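FBP protein (Leishmania major, PDB 5OEZ) probably hydrolyses fructose 1,6-bisphosphate to fructose 6-phosphate and phosphate, a step of gluconeogenesis, as a magnesium-dependent homotetramer. Local coordinates at residues E100-A105 / D152-I157; D112-F117 / W139-D144. One frame throughout, in Å; residues are numbered along the deposited sequence.

Interaction 1: E100-A105 / D152-I157; sequences EQMIIA and DANAVI
M102 reaches from 100-105 to 152-157 of helix 150-158 and carries most of the contact. Its CG lies anti to the carbonyl carbon (chi1 -72°), and the chain bends at its last torsion (chi3 -75°), which brings the methyl CE round to the helix. There CE lies 3.8 Å from CB of A153, while SD of M102 passes 4.3 Å from CG1 of I157. Two residues on, I104 adds a second apolar touch, its CD1 standing 4.2 Å from CB of A153, so that this small methyl receives both side chains. M102, A153 and I157 are buried, and V93 of strand 91-96 also packs on M102 and A153, on the sheet side.

The other side is polar and water-bridged. No direct hydrogen bond joins the segments; instead a water accepts from the backbone N of M102 at 2.9 Å and donates to OD1 of N154 at 3.0 Å. N154, partly exposed, thus links the helix to the backbone at M102. The modelled approach of CE of M102 to OD1 of N154, 2.9 Å, is too short for carbon and oxygen and is doubtful in detail.

With only 180 Å² buried in all, this is plain side-chain packing of helix 150-158 against the region of strand 103-104, outermost of the mixed sheet within this chain, in the N-terminal domain of a class 1 fructose-1,6-bisphosphatase.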
ATOM      1  N   GLU C 100      -4.718 -29.787 -19.260  1.00 76.17           N
ATOM      2  CA  GLU C 100      -5.348 -30.610 -20.289  1.00 89.50           C
ATOM      3  C   GLU C 100      -6.766 -31.085 -19.925  1.00 86.88           C
ATOM      4  O   GLU C 100      -7.603 -31.229 -20.810  1.00 91.14           O
ATOM      5  CB  GLU C 100      -4.448 -31.748 -20.759  1.00 90.56           C
ATOM      6  CG  GLU C 100      -4.705 -32.183 -22.220  1.00101.05           C
ATOM      7  CD  GLU C 100      -4.524 -31.099 -23.308  1.00105.09           C
ATOM      8  OE1 GLU C 100      -4.190 -29.930 -23.017  1.00106.14           O
ATOM      9  OE2 GLU C 100      -4.727 -31.421 -24.500  1.00114.26           O
ATOM     10  N   GLN C 101      -7.035 -31.306 -18.638  1.00 76.92           N
ATOM     11  CA  GLN C 101      -8.342 -31.793 -18.196  1.00 78.52           C
ATOM     12  C   GLN C 101      -9.020 -30.809 -17.268  1.00 75.75           C
ATOM     13  O   GLN C 101      -8.373 -29.983 -16.646  1.00 65.34           O
ATOM     14  CB  GLN C 101      -8.201 -33.134 -17.485  1.00 78.87           C
ATOM     15  CG  GLN C 101      -7.996 -34.304 -18.430  1.00 93.98           C
ATOM     16  CD  GLN C 101      -7.879 -35.624 -17.699  1.00103.75           C
ATOM     17  OE1 GLN C 101      -8.110 -35.700 -16.486  1.00109.79           O
ATOM     18  NE2 GLN C 101      -7.527 -36.677 -18.429  1.00 93.05           N
ATOM     19  N   MET C 102     -10.335 -30.947 -17.167  1.00 71.51           N
ATOM     20  CA  MET C 102     -11.119 -30.257 -16.158  1.00 59.98           C
ATOM     21  C   MET C 102     -10.946 -30.909 -14.786  1.00 55.25           C
ATOM     22  O   MET C 102     -10.600 -32.094 -14.670  1.00 55.63           O
ATOM     23  CB  MET C 102     -12.589 -30.250 -16.557  1.00 64.41           C
ATOM     24  CG  MET C 102     -12.893 -29.326 -17.722  1.00 69.91           C
ATOM     25  SD  MET C 102     -14.583 -29.474 -18.359  1.00 81.78           S
ATOM     26  CE  MET C 102     -14.429 -31.030 -19.226  1.00 78.21           C
ATOM     27  N   ILE C 103     -11.187 -30.116 -13.748  1.00 55.99           N
ATOM     28  CA  ILE C 103     -11.150 -30.582 -12.356  1.00 58.06           C
ATOM     29  C   ILE C 103     -12.562 -30.569 -11.806  1.00 53.88           C
ATOM     30  O   ILE C 103     -13.273 -29.592 -11.968  1.00 62.52           O
ATOM     31  CB  ILE C 103     -10.253 -29.678 -11.496  1.00 60.32           C
ATOM     32  CG1 ILE C 103      -8.790 -29.830 -11.931  1.00 65.49           C
ATOM     33  CG2 ILE C 103     -10.380 -30.015 -10.015  1.00 63.48           C
ATOM     34  CD1 ILE C 103      -7.935 -28.647 -11.552  1.00 66.06           C
ATOM     35  N   ILE C 104     -12.957 -31.658 -11.165  1.00 56.94           N
ATOM     36  CA  ILE C 104     -14.272 -31.787 -10.553  1.00 60.70           C
ATOM     37  C   ILE C 104     -14.083 -31.485  -9.071  1.00 62.37           C
ATOM     38  O   ILE C 104     -13.193 -32.053  -8.431  1.00 63.85           O
ATOM     39  CB  ILE C 104     -14.863 -33.206 -10.764  1.00 64.88           C
ATOM     40  CG1 ILE C 104     -15.354 -33.397 -12.212  1.00 72.69           C
ATOM     41  CG2 ILE C 104     -16.079 -33.432  -9.881  1.00 67.63           C
ATOM     42  CD1 ILE C 104     -14.353 -33.136 -13.312  1.00 70.74           C
ATOM     43  N   ALA C 105     -14.898 -30.582  -8.535  1.00 61.72           N
ATOM     44  CA  ALA C 105     -14.886 -30.302  -7.101  1.00 67.68           C
ATOM     45  C   ALA C 105     -15.323 -31.539  -6.326  1.00 72.24           C
ATOM     46  O   ALA C 105     -16.137 -32.320  -6.819  1.00 76.91           O
ATOM     47  CB  ALA C 105     -15.801 -29.135  -6.784  1.00 68.62           C
ATOM     48  N   ASP C 152     -18.311 -37.250 -17.371  1.00 70.21           N
ATOM     49  CA  ASP C 152     -19.572 -36.503 -17.299  1.00 69.12           C
ATOM     50  C   ASP C 152     -19.364 -35.083 -17.762  1.00 65.28           C
ATOM     51  O   ASP C 152     -20.103 -34.582 -18.608  1.00 68.97           O
ATOM     52  CB  ASP C 152     -20.142 -36.478 -15.861  1.00 77.28           C
ATOM     53  CG  ASP C 152     -20.669 -37.837 -15.387  1.00 84.56           C
ATOM     54  OD1 ASP C 152     -20.831 -38.763 -16.214  1.00 94.29           O
ATOM     55  OD2 ASP C 152     -20.932 -37.969 -14.169  1.00 90.66           O
ATOM     56  N   ALA C 153     -18.368 -34.419 -17.178  1.00 65.82           N
ATOM     57  CA  ALA C 153     -18.055 -33.020 -17.502  1.00 60.45           C
ATOM     58  C   ALA C 153     -17.790 -32.818 -18.995  1.00 63.22           C
ATOM     59  O   ALA C 153     -18.236 -31.819 -19.572  1.00 61.53           O
ATOM     60  CB  ALA C 153     -16.872 -32.538 -16.680  1.00 57.59           C
ATOM     61  N   ASN C 154     -17.084 -33.769 -19.612  1.00 64.98           N
ATOM     62  CA  ASN C 154     -16.810 -33.720 -21.062  1.00 67.33           C
ATOM     63  C   ASN C 154     -18.086 -33.797 -21.901  1.00 66.93           C
ATOM     64  O   ASN C 154     -18.228 -33.070 -22.877  1.00 62.65           O
ATOM     65  CB  ASN C 154     -15.850 -34.840 -21.486  1.00 74.34           C
ATOM     66  CG  ASN C 154     -14.409 -34.577 -21.078  1.00 83.68           C
ATOM     67  OD1 ASN C 154     -14.005 -33.438 -20.839  1.00 72.82           O
ATOM     68  ND2 ASN C 154     -13.625 -35.649 -20.965  1.00 93.04           N
ATOM     69  N   ALA C 155     -19.015 -34.668 -21.511  1.00 64.21           N
ATOM     70  CA  ALA C 155     -20.317 -34.737 -22.165  1.00 63.18           C
ATOM     71  C   ALA C 155     -21.127 -33.458 -21.988  1.00 62.01           C
ATOM     72  O   ALA C 155     -21.743 -32.992 -22.944  1.00 70.06           O
ATOM     73  CB  ALA C 155     -21.108 -35.935 -21.664  1.00 68.98           C
ATOM     74  N   VAL C 156     -21.091 -32.867 -20.794  1.00 62.21           N
ATOM     75  CA  VAL C 156     -21.866 -31.652 -20.515  1.00 62.09           C
ATOM     76  C   VAL C 156     -21.444 -30.473 -21.379  1.00 63.00           C
ATOM     77  O   VAL C 156     -22.300 -29.808 -21.969  1.00 66.63           O
ATOM     78  CB  VAL C 156     -21.839 -31.276 -19.016  1.00 62.73           C
ATOM     79  CG1 VAL C 156     -22.386 -29.869 -18.762  1.00 62.38           C
ATOM     80  CG2 VAL C 156     -22.646 -32.286 -18.221  1.00 65.19           C
ATOM     81  N   ILE C 157     -20.148 -30.202 -21.462  1.00 65.76           N
ATOM     82  CA  ILE C 157     -19.673 -29.054 -22.240  1.00 66.52           C
ATOM     83  C   ILE C 157     -19.996 -29.140 -23.736  1.00 65.92           C
ATOM     84  O   ILE C 157     -20.265 -28.106 -24.364  1.00 62.32           O
ATOM     85  CB  ILE C 157     -18.166 -28.832 -21.942  1.00 72.82           C
ATOM     86  CG1 ILE C 157     -18.005 -28.080 -20.639  1.00 84.32           C
ATOM     87  CG2 ILE C 157     -17.434 -28.149 -23.066  1.00 74.03           C
ATOM     88  CD1 ILE C 157     -18.513 -26.669 -20.688  1.00 93.99           C
TER
HETATM   89  O   HOH W   1     -11.634 -32.655 -19.163  1.00 63.15           O

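Interaction 2: D112-F117 / W139-D144; sequences DYLIFF and WRLPKD
L114 and W139 face each other as an antiparallel hydrogen-bonded pair. The bond from N of W139 to O of L114 is 2.9 Å long, and that from N of L114 to O of W139 is also 2.9 Å. A third backbone bond, L141 N to D112 O at 3.1 Å, extends the pairing past the non-hydrogen-bonded pair Y113 and R140. These bonds join the two arms of the beta hairpin formed by strands 113-121 and 132-140 within the eight-stranded sheet.

Charge and aromatic contacts occupy the face bearing Y113 and R140. A salt bridge runs from OD2 of D112 to NH1 of R140 (3.3 Å), with carboxylate and guanidinium planes 70° apart. The bend in R140 at chi3 (-77°) turns NE off the extended chain, and CE1 of Y113 lies over one guanidinium face. OH of Y113 is 2.7 Å from NH2 of R140, but too poorly angled for a hydrogen bond. Y113 binds AMP in another structure of this protein, as does D27, whose OD2 comes close to the like-charged OD1 of D112.

Apolar packing fills the face of L114, F116 and W139. CD2 of F116 meets CZ3 of W139 at 3.7 Å; the ring planes stand 81° apart, the side chains crossing at about a right angle. NE1 of W139 is hydrogen-bonded to O of K161.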
ATOM      1  N   ASP C 112     -22.831 -25.376  -8.383  1.00 74.07           N
ATOM      2  CA  ASP C 112     -23.530 -25.599  -9.669  1.00 69.76           C
ATOM      3  C   ASP C 112     -22.992 -24.751 -10.830  1.00 60.01           C
ATOM      4  O   ASP C 112     -23.598 -24.711 -11.904  1.00 60.15           O
ATOM      5  CB  ASP C 112     -25.071 -25.461  -9.489  1.00 95.41           C
ATOM      6  CG  ASP C 112     -25.484 -24.208  -8.721  1.00117.31           C
ATOM      7  OD1 ASP C 112     -24.653 -23.296  -8.488  1.00132.73           O
ATOM      8  OD2 ASP C 112     -26.672 -24.159  -8.336  1.00116.81           O
ATOM      9  N   TYR C 113     -21.835 -24.115 -10.645  1.00 54.96           N
ATOM     10  CA  TYR C 113     -21.202 -23.348 -11.713  1.00 57.92           C
ATOM     11  C   TYR C 113     -20.064 -24.127 -12.375  1.00 52.51           C
ATOM     12  O   TYR C 113     -19.299 -24.822 -11.707  1.00 50.82           O
ATOM     13  CB  TYR C 113     -20.703 -21.993 -11.192  1.00 56.49           C
ATOM     14  CG  TYR C 113     -21.836 -21.054 -10.860  1.00 58.17           C
ATOM     15  CD1 TYR C 113     -22.712 -20.623 -11.849  1.00 56.51           C
ATOM     16  CD2 TYR C 113     -22.027 -20.581  -9.563  1.00 61.58           C
ATOM     17  CE1 TYR C 113     -23.748 -19.750 -11.564  1.00 58.27           C
ATOM     18  CE2 TYR C 113     -23.069 -19.713  -9.267  1.00 62.19           C
ATOM     19  CZ  TYR C 113     -23.930 -19.301 -10.270  1.00 68.54           C
ATOM     20  OH  TYR C 113     -24.976 -18.440  -9.993  1.00 60.32           O
ATOM     21  N   LEU C 114     -19.978 -24.006 -13.701  1.00 51.65           N
ATOM     22  CA  LEU C 114     -18.825 -24.472 -14.476  1.00 52.59           C
ATOM     23  C   LEU C 114     -18.049 -23.216 -14.818  1.00 49.43           C
ATOM     24  O   LEU C 114     -18.620 -22.295 -15.388  1.00 48.84           O
ATOM     25  CB  LEU C 114     -19.260 -25.165 -15.774  1.00 53.45           C
ATOM     26  CG  LEU C 114     -20.071 -26.472 -15.677  1.00 60.86           C
ATOM     27  CD1 LEU C 114     -21.544 -26.202 -15.474  1.00 57.90           C
ATOM     28  CD2 LEU C 114     -19.878 -27.308 -16.937  1.00 70.31           C
ATOM     29  N   ILE C 115     -16.760 -23.168 -14.488  1.00 45.04           N
ATOM     30  CA  ILE C 115     -15.969 -21.966 -14.744  1.00 42.15           C
ATOM     31  C   ILE C 115     -14.709 -22.314 -15.525  1.00 45.08           C
ATOM     32  O   ILE C 115     -13.997 -23.256 -15.201  1.00 47.58           O
ATOM     33  CB  ILE C 115     -15.662 -21.169 -13.458  1.00 45.21           C
ATOM     34  CG1 ILE C 115     -14.820 -19.941 -13.785  1.00 48.71           C
ATOM     35  CG2 ILE C 115     -14.959 -22.015 -12.413  1.00 44.06           C
ATOM     36  CD1 ILE C 115     -14.899 -18.857 -12.723  1.00 53.73           C
ATOM     37  N   PHE C 116     -14.480 -21.554 -16.589  1.00 43.80           N
ATOM     38  CA  PHE C 116     -13.357 -21.750 -17.469  1.00 48.21           C
ATOM     39  C   PHE C 116     -12.610 -20.450 -17.461  1.00 47.27           C
ATOM     40  O   PHE C 116     -13.204 -19.410 -17.731  1.00 45.30           O
ATOM     41  CB  PHE C 116     -13.850 -22.120 -18.868  1.00 45.88           C
ATOM     42  CG  PHE C 116     -14.564 -23.422 -18.881  1.00 45.62           C
ATOM     43  CD1 PHE C 116     -13.852 -24.602 -18.968  1.00 49.70           C
ATOM     44  CD2 PHE C 116     -15.938 -23.474 -18.722  1.00 49.57           C
ATOM     45  CE1 PHE C 116     -14.497 -25.829 -18.945  1.00 57.11           C
ATOM     46  CE2 PHE C 116     -16.594 -24.693 -18.688  1.00 55.56           C
ATOM     47  CZ  PHE C 116     -15.872 -25.874 -18.795  1.00 56.47           C
ATOM     48  N   PHE C 117     -11.321 -20.505 -17.140  1.00 43.54           N
ATOM     49  CA  PHE C 117     -10.563 -19.290 -16.966  1.00 44.01           C
ATOM     50  C   PHE C 117      -9.171 -19.366 -17.559  1.00 40.80           C
ATOM     51  O   PHE C 117      -8.584 -20.428 -17.644  1.00 43.37           O
ATOM     52  CB  PHE C 117     -10.513 -18.915 -15.471  1.00 49.17           C
ATOM     53  CG  PHE C 117      -9.782 -19.910 -14.616  1.00 47.32           C
ATOM     54  CD1 PHE C 117     -10.428 -21.030 -14.103  1.00 48.30           C
ATOM     55  CD2 PHE C 117      -8.440 -19.731 -14.329  1.00 46.25           C
ATOM     56  CE1 PHE C 117      -9.736 -21.953 -13.325  1.00 47.09           C
ATOM     57  CE2 PHE C 117      -7.746 -20.661 -13.568  1.00 48.19           C
ATOM     58  CZ  PHE C 117      -8.388 -21.780 -13.072  1.00 43.84           C
ATOM     59  N   TRP C 139     -20.762 -20.858 -16.689  1.00 44.78           N
ATOM     60  CA  TRP C 139     -21.968 -21.528 -17.174  1.00 49.09           C
ATOM     61  C   TRP C 139     -22.621 -22.180 -15.957  1.00 57.76           C
ATOM     62  O   TRP C 139     -21.978 -22.324 -14.904  1.00 53.54           O
ATOM     63  CB  TRP C 139     -21.618 -22.614 -18.186  1.00 45.41           C
ATOM     64  CG  TRP C 139     -21.360 -22.153 -19.573  1.00 46.84           C
ATOM     65  CD1 TRP C 139     -22.221 -22.218 -20.628  1.00 48.08           C
ATOM     66  CD2 TRP C 139     -20.140 -21.624 -20.088  1.00 45.42           C
ATOM     67  NE1 TRP C 139     -21.624 -21.745 -21.765  1.00 55.41           N
ATOM     68  CE2 TRP C 139     -20.339 -21.381 -21.466  1.00 49.57           C
ATOM     69  CE3 TRP C 139     -18.896 -21.334 -19.526  1.00 50.61           C
ATOM     70  CZ2 TRP C 139     -19.346 -20.852 -22.288  1.00 48.26           C
ATOM     71  CZ3 TRP C 139     -17.894 -20.807 -20.353  1.00 48.43           C
ATOM     72  CH2 TRP C 139     -18.134 -20.560 -21.711  1.00 45.18           C
ATOM     73  N   ARG C 140     -23.867 -22.609 -16.129  1.00 51.70           N
ATOM     74  CA  ARG C 140     -24.604 -23.313 -15.081  1.00 68.95           C
ATOM     75  C   ARG C 140     -24.891 -24.764 -15.506  1.00 60.45           C
ATOM     76  O   ARG C 140     -25.024 -25.056 -16.691  1.00 63.09           O
ATOM     77  CB  ARG C 140     -25.886 -22.540 -14.758  1.00 72.52           C
ATOM     78  CG  ARG C 140     -26.680 -23.124 -13.613  1.00 91.24           C
ATOM     79  CD  ARG C 140     -27.945 -22.332 -13.375  1.00103.36           C
ATOM     80  NE  ARG C 140     -27.601 -21.109 -12.668  1.00 98.33           N
ATOM     81  CZ  ARG C 140     -27.532 -20.975 -11.346  1.00104.95           C
ATOM     82  NH1 ARG C 140     -27.804 -21.989 -10.524  1.00117.15           N
ATOM     83  NH2 ARG C 140     -27.194 -19.797 -10.831  1.00117.96           N
ATOM     84  N   LEU C 141     -24.938 -25.686 -14.546  1.00 65.65           N
ATOM     85  CA  LEU C 141     -25.395 -27.047 -14.842  1.00 75.38           C
ATOM     86  C   LEU C 141     -26.751 -26.958 -15.521  1.00 73.82           C
ATOM     87  O   LEU C 141     -27.655 -26.321 -14.968  1.00 67.16           O
ATOM     88  CB  LEU C 141     -25.585 -27.876 -13.570  1.00 82.63           C
ATOM     89  CG  LEU C 141     -24.430 -28.636 -12.942  1.00 88.91           C
ATOM     90  CD1 LEU C 141     -24.936 -29.380 -11.708  1.00 92.07           C
ATOM     91  CD2 LEU C 141     -23.830 -29.595 -13.944  1.00 90.16           C
ATOM     92  N   PRO C 142     -26.904 -27.578 -16.710  1.00 74.56           N
ATOM     93  CA  PRO C 142     -28.271 -27.759 -17.211  1.00 88.05           C
ATOM     94  C   PRO C 142     -29.162 -28.483 -16.197  1.00 89.47           C
ATOM     95  O   PRO C 142     -28.657 -29.184 -15.315  1.00 80.57           O
ATOM     96  CB  PRO C 142     -28.074 -28.603 -18.473  1.00 88.82           C
ATOM     97  CG  PRO C 142     -26.715 -28.216 -18.948  1.00 83.65           C
ATOM     98  CD  PRO C 142     -25.904 -28.031 -17.693  1.00 77.45           C
ATOM     99  N   LYS C 143     -30.471 -28.270 -16.300  1.00115.70           N
ATOM    100  CA  LYS C 143     -31.442 -28.883 -15.373  1.00131.41           C
ATOM    101  C   LYS C 143     -31.449 -30.407 -15.553  1.00128.25           C
ATOM    102  O   LYS C 143     -31.177 -30.895 -16.658  1.00104.41           O
ATOM    103  CB  LYS C 143     -32.853 -28.275 -15.552  1.00135.92           C
ATOM    104  CG  LYS C 143     -33.592 -27.928 -14.267  1.00141.47           C
ATOM    105  CD  LYS C 143     -32.952 -26.748 -13.537  1.00135.76           C
ATOM    106  CE  LYS C 143     -33.423 -25.403 -14.132  1.00126.65           C
ATOM    107  NZ  LYS C 143     -32.396 -24.628 -14.882  1.00114.18           N
ATOM    108  N   ASP C 144     -31.704 -31.120 -14.447  1.00137.45           N
ATOM    109  CA  ASP C 144     -31.639 -32.600 -14.323  1.00154.49           C
ATOM    110  C   ASP C 144     -30.291 -33.238 -14.771  1.00156.07           C
ATOM    111  O   ASP C 144     -30.260 -34.346 -15.297  1.00168.93           O
ATOM    112  CB  ASP C 144     -32.937 -33.349 -14.735  1.00152.26           C
ATOM    113  CG  ASP C 144     -33.063 -33.626 -16.218  1.00151.26           C
ATOM    114  OD1 ASP C 144     -32.444 -32.960 -17.060  1.00140.21           O
ATOM    115  OD2 ASP C 144     -33.823 -34.557 -16.539  1.00144.25           O
TER

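Interaction 2 is nested inside the loop that interaction 1 closes: the segments follow in the order 100-105, 112-117, 139-144, 152-157, all within the N-terminal domain. Both contacts reach the same eight-stranded sheet, and their centres are about 10 Å apart. They also touch directly, because helix 150-158 packs on strand 113-121: CD1 of I157 lies 4.0 Å from CD2 of L114, and SD of M102 is 3.7 Å from CE1 of F116. The side chains of L114 and F116 therefore join the hairpin to the helix and to M102 beside strand 103-104 in one apolar layer, while Y113, on the sheet's other face, belongs to the AMP site.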